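Local structure of alanine racemase (Enterococcus faecalis, 3E6E) at residues 91-95 and 114-119; 101-107 and 127-132; 145-149 and 190-195; 209-213 and 237-241. The protein belongs to the alanine racemase family, joining a TIM-barrel domain to a C-terminal, mainly beta domain in an assembly of two chains. The protein carries 1 engineered substitution. All blocks are in the same frame, centred on the assembly; numbering follows the deposited sequence.

Contact 1: 91-95 and 114-119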
loop_
_atom_site.group_PDB
_atom_site.type_symbol
_atom_site.label_atom_id
_atom_site.label_comp_id
_atom_site.label_asym_id
_atom_site.label_seq_id
_atom_site.Cartn_x
_atom_site.Cartn_y
_atom_site.Cartn_z
ATOM N N LEU A 91 -7.723 -17.052 -20.186
ATOM C CA LEU A 91 -7.848 -18.373 -20.814
ATOM C C LEU A 91 -6.644 -19.285 -20.677
ATOM O O LEU A 91 -6.780 -20.510 -20.608
ATOM C CB LEU A 91 -8.167 -18.215 -22.302
ATOM C CG LEU A 91 -9.611 -17.808 -22.613
ATOM C CD1 LEU A 91 -9.755 -17.472 -24.099
ATOM C CD2 LEU A 91 -10.542 -18.949 -22.210
ATOM N N ALA A 92 -5.463 -18.685 -20.636
ATOM C CA ALA A 92 -4.235 -19.447 -20.526
ATOM C C ALA A 92 -4.115 -20.273 -19.238
ATOM O O ALA A 92 -3.298 -21.193 -19.178
ATOM C CB ALA A 92 -3.047 -18.509 -20.664
ATOM N N TYR A 93 -4.927 -19.974 -18.222
ATOM C CA TYR A 93 -4.841 -20.707 -16.956
ATOM C C TYR A 93 -6.010 -21.647 -16.652
ATOM O O TYR A 93 -6.200 -22.061 -15.504
ATOM C CB TYR A 93 -4.668 -19.721 -15.794
ATOM C CG TYR A 93 -3.585 -18.691 -16.036
ATOM C CD1 TYR A 93 -3.894 -17.327 -16.094
ATOM C CD2 TYR A 93 -2.260 -19.076 -16.257
ATOM C CE1 TYR A 93 -2.909 -16.374 -16.369
ATOM C CE2 TYR A 93 -1.270 -18.129 -16.537
ATOM C CZ TYR A 93 -1.603 -16.784 -16.591
ATOM O OH TYR A 93 -0.642 -15.854 -16.885
ATOM N N VAL A 94 -6.785 -21.992 -17.676
ATOM C CA VAL A 94 -7.918 -22.900 -17.496
ATOM C C VAL A 94 -7.452 -24.220 -16.868
ATOM O O VAL A 94 -8.118 -24.761 -15.975
ATOM C CB VAL A 94 -8.618 -23.196 -18.836
ATOM C CG1 VAL A 94 -9.874 -24.016 -18.589
ATOM C CG2 VAL A 94 -8.971 -21.905 -19.527
ATOM N N PRO A 95 -6.304 -24.756 -17.328
ATOM C CA PRO A 95 -5.803 -26.012 -16.765
ATOM C C PRO A 95 -5.502 -25.915 -15.273
ATOM O O PRO A 95 -5.634 -26.899 -14.550
ATOM C CB PRO A 95 -4.565 -26.318 -17.622
ATOM C CG PRO A 95 -4.159 -25.008 -18.154
ATOM C CD PRO A 95 -5.467 -24.329 -18.462
ATOM N N ALA A 114 -14.059 -20.681 -26.121
ATOM C CA ALA A 114 -12.610 -20.752 -26.231
ATOM C C ALA A 114 -12.060 -21.714 -25.181
ATOM O O ALA A 114 -11.189 -22.528 -25.477
ATOM C CB ALA A 114 -12.003 -19.373 -26.053
ATOM N N ALA A 115 -12.570 -21.622 -23.955
ATOM C CA ALA A 115 -12.115 -22.498 -22.880
ATOM C C ALA A 115 -12.446 -23.947 -23.238
ATOM O O ALA A 115 -11.714 -24.876 -22.901
ATOM C CB ALA A 115 -12.790 -22.105 -21.566
ATOM N N LEU A 116 -13.561 -24.120 -23.937
ATOM C CA LEU A 116 -14.023 -25.433 -24.362
ATOM C C LEU A 116 -12.927 -26.141 -25.155
ATOM O O LEU A 116 -12.707 -27.339 -25.001
ATOM C CB LEU A 116 -15.298 -25.271 -25.202
ATOM C CG LEU A 116 -16.025 -26.489 -25.779
ATOM C CD1 LEU A 116 -15.257 -27.027 -26.979
ATOM C CD2 LEU A 116 -16.181 -27.554 -24.707
ATOM N N GLN A 117 -12.242 -25.386 -26.006
ATOM C CA GLN A 117 -11.160 -25.927 -26.813
ATOM C C GLN A 117 -10.224 -26.741 -25.936
ATOM O O GLN A 117 -10.059 -27.938 -26.141
ATOM C CB GLN A 117 -10.361 -24.792 -27.453
ATOM C CG GLN A 117 -11.125 -23.954 -28.448
ATOM C CD GLN A 117 -10.934 -24.433 -29.867
ATOM O OE1 GLN A 117 -11.202 -25.590 -30.180
ATOM N NE2 GLN A 117 -10.467 -23.543 -30.738
ATOM N N GLN A 118 -9.619 -26.084 -24.951
ATOM C CA GLN A 118 -8.666 -26.745 -24.066
ATOM C C GLN A 118 -9.245 -27.673 -23.011
ATOM O O GLN A 118 -8.518 -28.144 -22.138
ATOM C CB GLN A 118 -7.755 -25.706 -23.396
ATOM C CG GLN A 118 -8.465 -24.503 -22.789
ATOM C CD GLN A 118 -7.494 -23.418 -22.327
ATOM O OE1 GLN A 118 -6.706 -23.620 -21.396
ATOM N NE2 GLN A 118 -7.548 -22.259 -22.982
ATOM N N LEU A 119 -10.545 -27.942 -23.094
ATOM C CA LEU A 119 -11.193 -28.836 -22.145
ATOM C C LEU A 119 -11.411 -30.210 -22.766
ATOM O O LEU A 119 -11.889 -30.324 -23.899
ATOM C CB LEU A 119 -12.531 -28.256 -21.698
ATOM C CG LEU A 119 -12.458 -26.977 -20.871
ATOM C CD1 LEU A 119 -13.866 -26.513 -20.552
ATOM C CD2 LEU A 119 -11.669 -27.227 -19.591
#
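Leu91 sets its two methyl groups against successive alanines near the end of helix 109-117. CD1 of Leu91 is 3.5 Å from CB of Ala114, while CD2 is 3.9 Å from CB of Ala115; such small partners let the backbones come close, with the CA atoms of Leu91 and Ala115 6.3 Å apart. At the carbonyl of Leu91 the evidence is weaker. Gln118 NE2 lies 3.0 Å from Leu91 O, but the bond is weak, bent to 126° at the hydrogen, and the place of that oxygen in the model is doubtful. Val94 follows, with CG1 turned opposite the backbone N (chi1 -174°), which puts this methyl 3.8 Å from CD2 of Leu119. Its CB packs on the other end of the Gln118 amide, 3.2 Å from OE1. Pro95 borders the same oxygen, its CD 3.3 Å from Gln118 OE1. The extended Gln118 chain therefore lays its amide over the start of helix 94-99. Between the two helices the chain runs through strand 103-106. Leu119 also packs on Phe161 in a nearby loop, and Tyr93, at the N-cap of helix 94-99, stacks on His6 of the second subunit.

Contact 2: 101-107 and 127-132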
loop_
_atom_site.group_PDB
_atom_site.type_symbol
_atom_site.label_atom_id
_atom_site.label_comp_id
_atom_site.label_asym_id
_atom_site.label_seq_id
_atom_site.Cartn_x
_atom_site.Cartn_y
_atom_site.Cartn_z
ATOM N N ASP A 101 -9.479 -27.222 -8.841
ATOM C CA ASP A 101 -10.945 -27.278 -8.833
ATOM C C ASP A 101 -11.526 -25.968 -8.354
ATOM O O ASP A 101 -12.241 -25.908 -7.356
ATOM C CB ASP A 101 -11.472 -28.410 -7.945
ATOM C CG ASP A 101 -12.969 -28.663 -8.150
ATOM O OD1 ASP A 101 -13.364 -29.082 -9.261
ATOM O OD2 ASP A 101 -13.754 -28.436 -7.206
ATOM N N LEU A 102 -11.218 -24.908 -9.080
ATOM C CA LEU A 102 -11.710 -23.597 -8.714
ATOM C C LEU A 102 -12.876 -23.191 -9.594
ATOM O O LEU A 102 -12.977 -23.599 -10.751
ATOM C CB LEU A 102 -10.590 -22.582 -8.869
ATOM C CG LEU A 102 -9.303 -23.008 -8.178
ATOM C CD1 LEU A 102 -8.148 -22.220 -8.742
ATOM C CD2 LEU A 102 -9.441 -22.808 -6.684
ATOM N N SER A 103 -13.767 -22.393 -9.035
ATOM C CA SER A 103 -14.888 -21.897 -9.802
ATOM C C SER A 103 -14.435 -20.572 -10.416
ATOM O O SER A 103 -13.732 -19.793 -9.776
ATOM C CB SER A 103 -16.088 -21.688 -8.894
ATOM O OG SER A 103 -16.502 -22.925 -8.342
ATOM N N VAL A 104 -14.824 -20.332 -11.661
ATOM C CA VAL A 104 -14.435 -19.115 -12.360
ATOM C C VAL A 104 -15.627 -18.307 -12.837
ATOM O O VAL A 104 -16.709 -18.843 -13.088
ATOM C CB VAL A 104 -13.572 -19.423 -13.601
ATOM C CG1 VAL A 104 -12.361 -20.253 -13.206
ATOM C CG2 VAL A 104 -14.407 -20.157 -14.644
ATOM N N THR A 105 -15.412 -17.007 -12.976
ATOM C CA THR A 105 -16.453 -16.121 -13.455
ATOM C C THR A 105 -16.294 -16.059 -14.959
ATOM O O THR A 105 -15.192 -16.188 -15.470
ATOM C CB THR A 105 -16.294 -14.712 -12.851
ATOM O OG1 THR A 105 -16.377 -14.806 -11.420
ATOM C CG2 THR A 105 -17.383 -13.775 -13.366
ATOM N N VAL A 106 -17.398 -15.892 -15.667
ATOM C CA VAL A 106 -17.362 -15.797 -17.121
ATOM C C VAL A 106 -18.361 -14.726 -17.532
ATOM O O VAL A 106 -19.535 -14.786 -17.163
ATOM C CB VAL A 106 -17.707 -17.166 -17.786
ATOM C CG1 VAL A 106 -18.848 -17.823 -17.067
ATOM C CG2 VAL A 106 -18.073 -16.958 -19.237
ATOM N N ALA A 107 -17.889 -13.735 -18.282
ATOM C CA ALA A 107 -18.752 -12.637 -18.693
ATOM C C ALA A 107 -18.894 -12.452 -20.201
ATOM O O ALA A 107 -19.328 -11.396 -20.664
ATOM C CB ALA A 107 -18.257 -11.349 -18.060
ATOM N N LEU A 127 -15.516 -27.836 -15.554
ATOM C CA LEU A 127 -15.132 -26.475 -15.233
ATOM C C LEU A 127 -16.298 -25.812 -14.514
ATOM O O LEU A 127 -17.298 -25.457 -15.142
ATOM C CB LEU A 127 -14.800 -25.686 -16.503
ATOM C CG LEU A 127 -14.399 -24.215 -16.290
ATOM C CD1 LEU A 127 -13.038 -24.155 -15.620
ATOM C CD2 LEU A 127 -14.360 -23.475 -17.616
ATOM N N ARG A 128 -16.166 -25.662 -13.196
ATOM C CA ARG A 128 -17.199 -25.038 -12.367
ATOM C C ARG A 128 -17.251 -23.547 -12.715
ATOM O O ARG A 128 -16.404 -22.781 -12.261
ATOM C CB ARG A 128 -16.850 -25.218 -10.881
ATOM C CG ARG A 128 -16.141 -26.540 -10.569
ATOM C CD ARG A 128 -15.779 -26.675 -9.088
ATOM N NE ARG A 128 -16.786 -27.374 -8.287
ATOM C CZ ARG A 128 -16.930 -28.698 -8.252
ATOM N NH1 ARG A 128 -16.131 -29.472 -8.973
ATOM N NH2 ARG A 128 -17.869 -29.252 -7.492
ATOM N N VAL A 129 -18.234 -23.143 -13.521
ATOM C CA VAL A 129 -18.360 -21.744 -13.937
ATOM C C VAL A 129 -19.551 -21.007 -13.347
ATOM O O VAL A 129 -20.572 -21.598 -13.050
ATOM C CB VAL A 129 -18.473 -21.592 -15.487
ATOM C CG1 VAL A 129 -17.500 -22.528 -16.188
ATOM C CG2 VAL A 129 -19.894 -21.837 -15.933
ATOM N N HIS A 130 -19.396 -19.699 -13.189
ATOM C CA HIS A 130 -20.449 -18.831 -12.680
ATOM C C HIS A 130 -20.610 -17.762 -13.758
ATOM O O HIS A 130 -19.627 -17.121 -14.161
ATOM C CB HIS A 130 -20.036 -18.188 -11.350
ATOM C CG HIS A 130 -20.133 -19.107 -10.171
ATOM N ND1 HIS A 130 -21.059 -18.930 -9.165
ATOM C CD2 HIS A 130 -19.411 -20.201 -9.826
ATOM C CE1 HIS A 130 -20.902 -19.873 -8.253
ATOM N NE2 HIS A 130 -19.908 -20.657 -8.630
ATOM N N LEU A 131 -21.836 -17.582 -14.242
ATOM C CA LEU A 131 -22.099 -16.604 -15.291
ATOM C C LEU A 131 -22.498 -15.256 -14.725
ATOM O O LEU A 131 -23.601 -15.097 -14.217
ATOM C CB LEU A 131 -23.192 -17.131 -16.230
ATOM C CG LEU A 131 -22.780 -18.046 -17.392
ATOM C CD1 LEU A 131 -21.740 -19.035 -16.941
ATOM C CD2 LEU A 131 -24.015 -18.771 -17.927
ATOM N N LYS A 132 -21.611 -14.275 -14.813
ATOM C CA LYS A 132 -21.952 -12.962 -14.276
ATOM C C LYS A 132 -22.683 -12.102 -15.298
ATOM O O LYS A 132 -22.198 -11.872 -16.407
ATOM C CB LYS A 132 -20.709 -12.199 -13.777
ATOM C CG LYS A 132 -21.088 -10.923 -12.984
ATOM C CD LYS A 132 -19.911 -9.985 -12.671
ATOM C CE LYS A 132 -20.390 -8.711 -11.940
ATOM N NZ LYS A 132 -19.298 -7.723 -11.658
#
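Val104 is gripped through both its backbone polar atoms: its N donates to Arg128 O at 3.0 Å, and its O accepts from His130 N at 2.8 Å. The same pattern recurs two residues on, where Val106 N meets His130 O at 3.0 Å and Lys132 N reaches Val106 O at 3.2 Å. This is the register of parallel strands, and the short axes of 103-106 and 129-132 diverge by 26°; with helix 109-117 they form a beta-alpha-beta unit of the parallel barrel. Val104, Val106, Val129 and Leu131 share one face, where CG2 of Val104 lies 4.2 Å from CG1 of Val129; Trp111 of helix 109-117 covers the two valines of the first strand. Thr105 and His130 occupy the other face, and CG2 of Thr105 touches CB of Lys132 at 3.7 Å. The Lys132 side chain is about 5 Å from the bound ligand DCS. At the N-terminal end of the pair, Asp101 and Arg128 form a salt bridge, OD1 to NH1 at 2.8 Å. The bond is weak, bent to 128°; the carboxylate is turned 69° from the guanidinium plane, with OD2 over one face. The next shell centres on Glu164, which forms a salt bridge with Arg128 NE and is hydrogen-bonded to Ser103 OG and His130 NE2, while His130 ND1 pairs with His203. Thr105 OG1 bonds to Ile85 O. The chemistry thus contrasts an apolar face turned to helix 109-117 with a polar cluster of His130, Ser103 and Glu164, at whose margin the partly exposed Arg128 probably offsets the charge of Glu164.

Contact 3: 145-149 and 190-195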
loop_
_atom_site.group_PDB
_atom_site.type_symbol
_atom_site.label_atom_id
_atom_site.label_comp_id
_atom_site.label_asym_id
_atom_site.label_seq_id
_atom_site.Cartn_x
_atom_site.Cartn_y
_atom_site.Cartn_z
ATOM N N PRO A 145 -30.713 -10.512 -21.170
ATOM C CA PRO A 145 -31.292 -11.822 -20.832
ATOM C C PRO A 145 -30.991 -12.888 -21.890
ATOM O O PRO A 145 -30.514 -13.982 -21.570
ATOM C CB PRO A 145 -32.788 -11.534 -20.747
ATOM C CG PRO A 145 -32.832 -10.101 -20.312
ATOM C CD PRO A 145 -31.753 -9.468 -21.153
ATOM N N GLU A 146 -31.273 -12.566 -23.151
ATOM C CA GLU A 146 -31.023 -13.503 -24.241
ATOM C C GLU A 146 -29.556 -13.896 -24.295
ATOM O O GLU A 146 -29.222 -15.038 -24.604
ATOM C CB GLU A 146 -31.443 -12.903 -25.588
ATOM C CG GLU A 146 -30.852 -11.540 -25.907
ATOM C CD GLU A 146 -31.648 -10.376 -25.310
ATOM O OE1 GLU A 146 -31.391 -9.219 -25.725
ATOM O OE2 GLU A 146 -32.521 -10.612 -24.435
ATOM N N GLU A 147 -28.684 -12.941 -23.991
ATOM C CA GLU A 147 -27.251 -13.184 -23.993
ATOM C C GLU A 147 -26.878 -14.235 -22.961
ATOM O O GLU A 147 -26.034 -15.099 -23.215
ATOM C CB GLU A 147 -26.494 -11.890 -23.696
ATOM C CG GLU A 147 -26.269 -11.028 -24.911
ATOM C CD GLU A 147 -25.341 -9.854 -24.633
ATOM O OE1 GLU A 147 -24.362 -10.036 -23.863
ATOM O OE2 GLU A 147 -25.579 -8.756 -25.202
ATOM N N THR A 148 -27.505 -14.156 -21.794
ATOM C CA THR A 148 -27.216 -15.110 -20.743
ATOM C C THR A 148 -27.871 -16.440 -21.090
ATOM O O THR A 148 -27.320 -17.506 -20.802
ATOM C CB THR A 148 -27.725 -14.615 -19.375
ATOM O OG1 THR A 148 -29.069 -15.049 -19.171
ATOM C CG2 THR A 148 -27.678 -13.100 -19.322
ATOM N N LYS A 149 -29.045 -16.365 -21.717
ATOM C CA LYS A 149 -29.780 -17.555 -22.147
ATOM C C LYS A 149 -28.884 -18.338 -23.087
ATOM O O LYS A 149 -28.794 -19.558 -23.000
ATOM C CB LYS A 149 -31.056 -17.162 -22.890
ATOM C CG LYS A 149 -31.716 -18.303 -23.659
ATOM C CD LYS A 149 -32.429 -19.284 -22.746
ATOM C CE LYS A 149 -33.914 -19.365 -23.096
ATOM N NZ LYS A 149 -34.122 -19.667 -24.542
ATOM N N ALA A 190 -35.384 -10.387 -14.864
ATOM C CA ALA A 190 -35.592 -10.681 -16.271
ATOM C C ALA A 190 -34.660 -11.791 -16.721
ATOM O O ALA A 190 -35.089 -12.782 -17.316
ATOM C CB ALA A 190 -35.346 -9.435 -17.099
ATOM N N VAL A 191 -33.390 -11.626 -16.413
ATOM C CA VAL A 191 -32.350 -12.575 -16.794
ATOM C C VAL A 191 -32.727 -13.996 -16.390
ATOM O O VAL A 191 -32.674 -14.921 -17.226
ATOM C CB VAL A 191 -30.996 -12.213 -16.159
ATOM C CG1 VAL A 191 -29.954 -13.271 -16.489
ATOM C CG2 VAL A 191 -30.538 -10.840 -16.626
ATOM N N LEU A 192 -33.037 -14.187 -15.124
ATOM C CA LEU A 192 -33.394 -15.498 -14.605
ATOM C C LEU A 192 -34.746 -15.951 -15.144
ATOM O O LEU A 192 -35.070 -17.144 -15.098
ATOM C CB LEU A 192 -33.438 -15.470 -13.069
ATOM C CG LEU A 192 -32.149 -15.094 -12.331
ATOM C CD1 LEU A 192 -32.353 -15.266 -10.836
ATOM C CD2 LEU A 192 -31.010 -15.972 -12.804
ATOM N N ALA A 193 -35.516 -14.992 -15.661
ATOM C CA ALA A 193 -36.859 -15.245 -16.187
ATOM C C ALA A 193 -36.912 -16.042 -17.494
ATOM O O ALA A 193 -37.917 -16.685 -17.810
ATOM C CB ALA A 193 -37.597 -13.918 -16.363
ATOM N N VAL A 194 -35.836 -16.012 -18.256
ATOM C CA VAL A 194 -35.832 -16.732 -19.504
ATOM C C VAL A 194 -35.134 -18.080 -19.383
ATOM O O VAL A 194 -35.132 -18.873 -20.317
ATOM C CB VAL A 194 -35.182 -15.893 -20.593
ATOM C CG1 VAL A 194 -35.418 -16.543 -21.950
ATOM C CG2 VAL A 194 -35.765 -14.488 -20.565
ATOM N N LEU A 195 -34.553 -18.351 -18.224
ATOM C CA LEU A 195 -33.871 -19.620 -18.014
ATOM C C LEU A 195 -34.825 -20.600 -17.361
ATOM O O LEU A 195 -35.189 -20.437 -16.199
ATOM C CB LEU A 195 -32.665 -19.435 -17.098
ATOM C CG LEU A 195 -31.657 -18.342 -17.427
ATOM C CD1 LEU A 195 -30.527 -18.398 -16.410
ATOM C CD2 LEU A 195 -31.123 -18.528 -18.821
#
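Two outer helices of the TIM-barrel domain meet here, the first turn of helix 145-158 packing against the end of helix 179-193 and the residues just after it. Pro145 sits at the closest backbone approach, its CA 4.2 Å from the CA of Val191. The CB-CG side of its ring does the touching: CG lies 4.1 Å from CB of Ala190, and CB lies 4.2 Å from CG2 of Val194, so the ring bridges residues four apart, Ala190 and Val194. One turn on, Thr148 crosses Val191 at about a right angle. Its hydroxyl is bonded back into its own helix, OG1 donating to Pro145 O at 3.0 Å and approaching within the plane of that carbonyl, at one of its lone pairs. The oxygen also takes the N-H of Lys149, so one carbonyl serves both donors, and the hydroxyl has a partner although it faces the methyls of Val191. With OG1 thus held, CG1 of Val191 fits against the threonine, 3.3 Å from OG1 and 3.6 Å from CG2. Phe142 also touches Thr148, and Val133 touches Val191, both from loops. Lys149 takes part through its carbons. Bends at its second, third and fourth torsions fold the chain over Val194, with CE 3.1 Å from Val194 O. CD2 of Leu195 rests 3.7 Å from the CA of Lys149.

Contact 4: 209-213 and 237-241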
loop_
_atom_site.group_PDB
_atom_site.type_symbol
_atom_site.label_atom_id
_atom_site.label_comp_id
_atom_site.label_asym_id
_atom_site.label_seq_id
_atom_site.Cartn_x
_atom_site.Cartn_y
_atom_site.Cartn_z
ATOM N N THR A 209 -26.069 -5.166 0.624
ATOM C CA THR A 209 -27.380 -5.744 0.293
ATOM C C THR A 209 -27.897 -6.679 1.373
ATOM O O THR A 209 -29.070 -6.621 1.722
ATOM C CB THR A 209 -27.391 -6.512 -1.080
ATOM O OG1 THR A 209 -27.117 -7.895 -0.865
ATOM C CG2 THR A 209 -26.349 -5.951 -2.044
ATOM N N ALA A 210 -27.015 -7.518 1.915
ATOM C CA ALA A 210 -27.396 -8.464 2.960
ATOM C C ALA A 210 -27.921 -7.771 4.208
ATOM O O ALA A 210 -28.910 -8.192 4.804
ATOM C CB ALA A 210 -26.210 -9.348 3.326
ATOM N N LEU A 211 -27.249 -6.704 4.610
ATOM C CA LEU A 211 -27.668 -5.978 5.788
ATOM C C LEU A 211 -28.992 -5.255 5.580
ATOM O O LEU A 211 -29.966 -5.520 6.287
ATOM C CB LEU A 211 -26.577 -4.984 6.186
ATOM C CG LEU A 211 -25.261 -5.621 6.659
ATOM C CD1 LEU A 211 -24.202 -4.563 6.785
ATOM C CD2 LEU A 211 -25.470 -6.330 7.993
ATOM N N TRP A 212 -29.041 -4.376 4.584
ATOM C CA TRP A 212 -30.238 -3.566 4.325
ATOM C C TRP A 212 -31.297 -4.041 3.320
ATOM O O TRP A 212 -32.393 -3.485 3.272
ATOM C CB TRP A 212 -29.786 -2.150 3.959
ATOM C CG TRP A 212 -28.935 -1.537 5.035
ATOM C CD1 TRP A 212 -29.341 -1.143 6.280
ATOM C CD2 TRP A 212 -27.521 -1.321 4.990
ATOM N NE1 TRP A 212 -28.261 -0.696 7.015
ATOM C CE2 TRP A 212 -27.133 -0.796 6.246
ATOM C CE3 TRP A 212 -26.541 -1.525 4.013
ATOM C CZ2 TRP A 212 -25.813 -0.471 6.546
ATOM C CZ3 TRP A 212 -25.218 -1.201 4.314
ATOM C CH2 TRP A 212 -24.872 -0.679 5.571
ATOM N N HIS A 213 -30.986 -5.055 2.521
ATOM C CA HIS A 213 -31.940 -5.583 1.540
ATOM C C HIS A 213 -32.009 -7.101 1.695
ATOM O O HIS A 213 -31.881 -7.846 0.726
ATOM C CB HIS A 213 -31.473 -5.246 0.126
ATOM C CG HIS A 213 -31.525 -3.792 -0.206
ATOM N ND1 HIS A 213 -30.395 -3.049 -0.461
ATOM C CD2 HIS A 213 -32.573 -2.956 -0.390
ATOM C CE1 HIS A 213 -30.743 -1.819 -0.795
ATOM N NE2 HIS A 213 -32.061 -1.737 -0.760
ATOM N N LEU A 237 -25.825 4.522 6.905
ATOM C CA LEU A 237 -26.861 3.669 7.477
ATOM C C LEU A 237 -26.364 2.832 8.653
ATOM O O LEU A 237 -25.197 2.443 8.720
ATOM C CB LEU A 237 -27.403 2.716 6.411
ATOM C CG LEU A 237 -28.173 3.282 5.227
ATOM C CD1 LEU A 237 -28.543 2.159 4.268
ATOM C CD2 LEU A 237 -29.411 3.969 5.735
ATOM N N ALA A 238 -27.269 2.519 9.566
ATOM C CA ALA A 238 -26.902 1.721 10.720
ATOM C C ALA A 238 -27.007 0.235 10.364
ATOM O O ALA A 238 -28.022 -0.225 9.850
ATOM C CB ALA A 238 -27.818 2.067 11.899
ATOM N N PRO A 239 -25.939 -0.532 10.610
ATOM C CA PRO A 239 -25.995 -1.957 10.291
ATOM C C PRO A 239 -27.167 -2.611 10.982
ATOM O O PRO A 239 -27.704 -2.072 11.938
ATOM C CB PRO A 239 -24.659 -2.461 10.783
ATOM C CG PRO A 239 -23.772 -1.317 10.414
ATOM C CD PRO A 239 -24.560 -0.131 10.925
ATOM N N SER A 240 -27.563 -3.775 10.487
ATOM C CA SER A 240 -28.699 -4.490 11.046
ATOM C C SER A 240 -28.347 -5.324 12.277
ATOM O O SER A 240 -29.199 -6.013 12.844
ATOM C CB SER A 240 -29.311 -5.358 9.953
ATOM O OG SER A 240 -29.658 -4.533 8.855
ATOM N N TYR A 241 -27.081 -5.257 12.674
ATOM C CA TYR A 241 -26.585 -5.959 13.851
ATOM C C TYR A 241 -25.191 -5.430 14.191
ATOM O O TYR A 241 -24.492 -4.886 13.331
ATOM C CB TYR A 241 -26.569 -7.476 13.611
ATOM C CG TYR A 241 -25.498 -7.985 12.669
ATOM C CD1 TYR A 241 -24.222 -8.294 13.135
ATOM C CD2 TYR A 241 -25.761 -8.163 11.309
ATOM C CE1 TYR A 241 -23.237 -8.768 12.270
ATOM C CE2 TYR A 241 -24.783 -8.634 10.439
ATOM C CZ TYR A 241 -23.528 -8.935 10.926
ATOM O OH TYR A 241 -22.555 -9.401 10.082
#
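A surface contact joins the end of helix 207-212 to the irregular segment 237-241, which lies in the long connection between strands 220-223 and 249-259. Two hydrogen bonds and one sandwiched ring account for most of it. The indole N-H of Trp212 points almost straight at the backbone of the connection, NE1 to Ala238 O at 2.9 Å with 161° at the hydrogen. The oxygen lies near the indole plane, although the nitrogen stands above the carbonyl plane of Ala238. Leu237 covers one indole face: its CD1 is 3.7 Å from the centroid of the five-membered ring and only 8° off the normal, a CH-pi contact. Its CB follows along the same ring system, 3.5 Å from Trp212 CE2. On the opposite face lies CB of the preceding Leu211, so the ring is held from both faces and tied at its edge. Ser240 adds the second bond, OG donating to Leu211 O at 2.8 Å from a position 63° out of the carbonyl plane; a carbonyl in the last helical turn thereby gains a partner from the connection. Further along, CD2 of Leu211 meets CE2 of Tyr241 at 3.4 Å, the two side chains crossing at about a right angle, and Tyr241 OH is bonded to Tyr223 OH. Helix 15-28 adjoins, Tyr241 touching Lys24 and Glu25 and Ser240 touching Arg28. In this arrangement the chain leaving the barrel after strand 220-223 packs on the short helix 207-212 that follows strand 201-203.

Contact 2 is the buried one: four backbone bonds set its strand register, with a salt bridge at one end and a polar cluster on one face. Contacts 1 and 3 are partly buried and lie farther from the chain's centre; both pack helix ends mainly through apolar side chains. Contact 4 lies at the surface and relies on two hydrogen bonds to backbone carbonyls. Contacts 1 and 2 share one stretch of the barrel: helix 94-99, strand 103-106 and helix 109-117 follow in turn, and Leu119 touches Leu127. Strand 129-132 then leads to helix 145-158 of contact 3. Contacts 3 and 4 touch none of the others; contact 4 comes no nearer than about 12 Å, nearest atoms, to any of them.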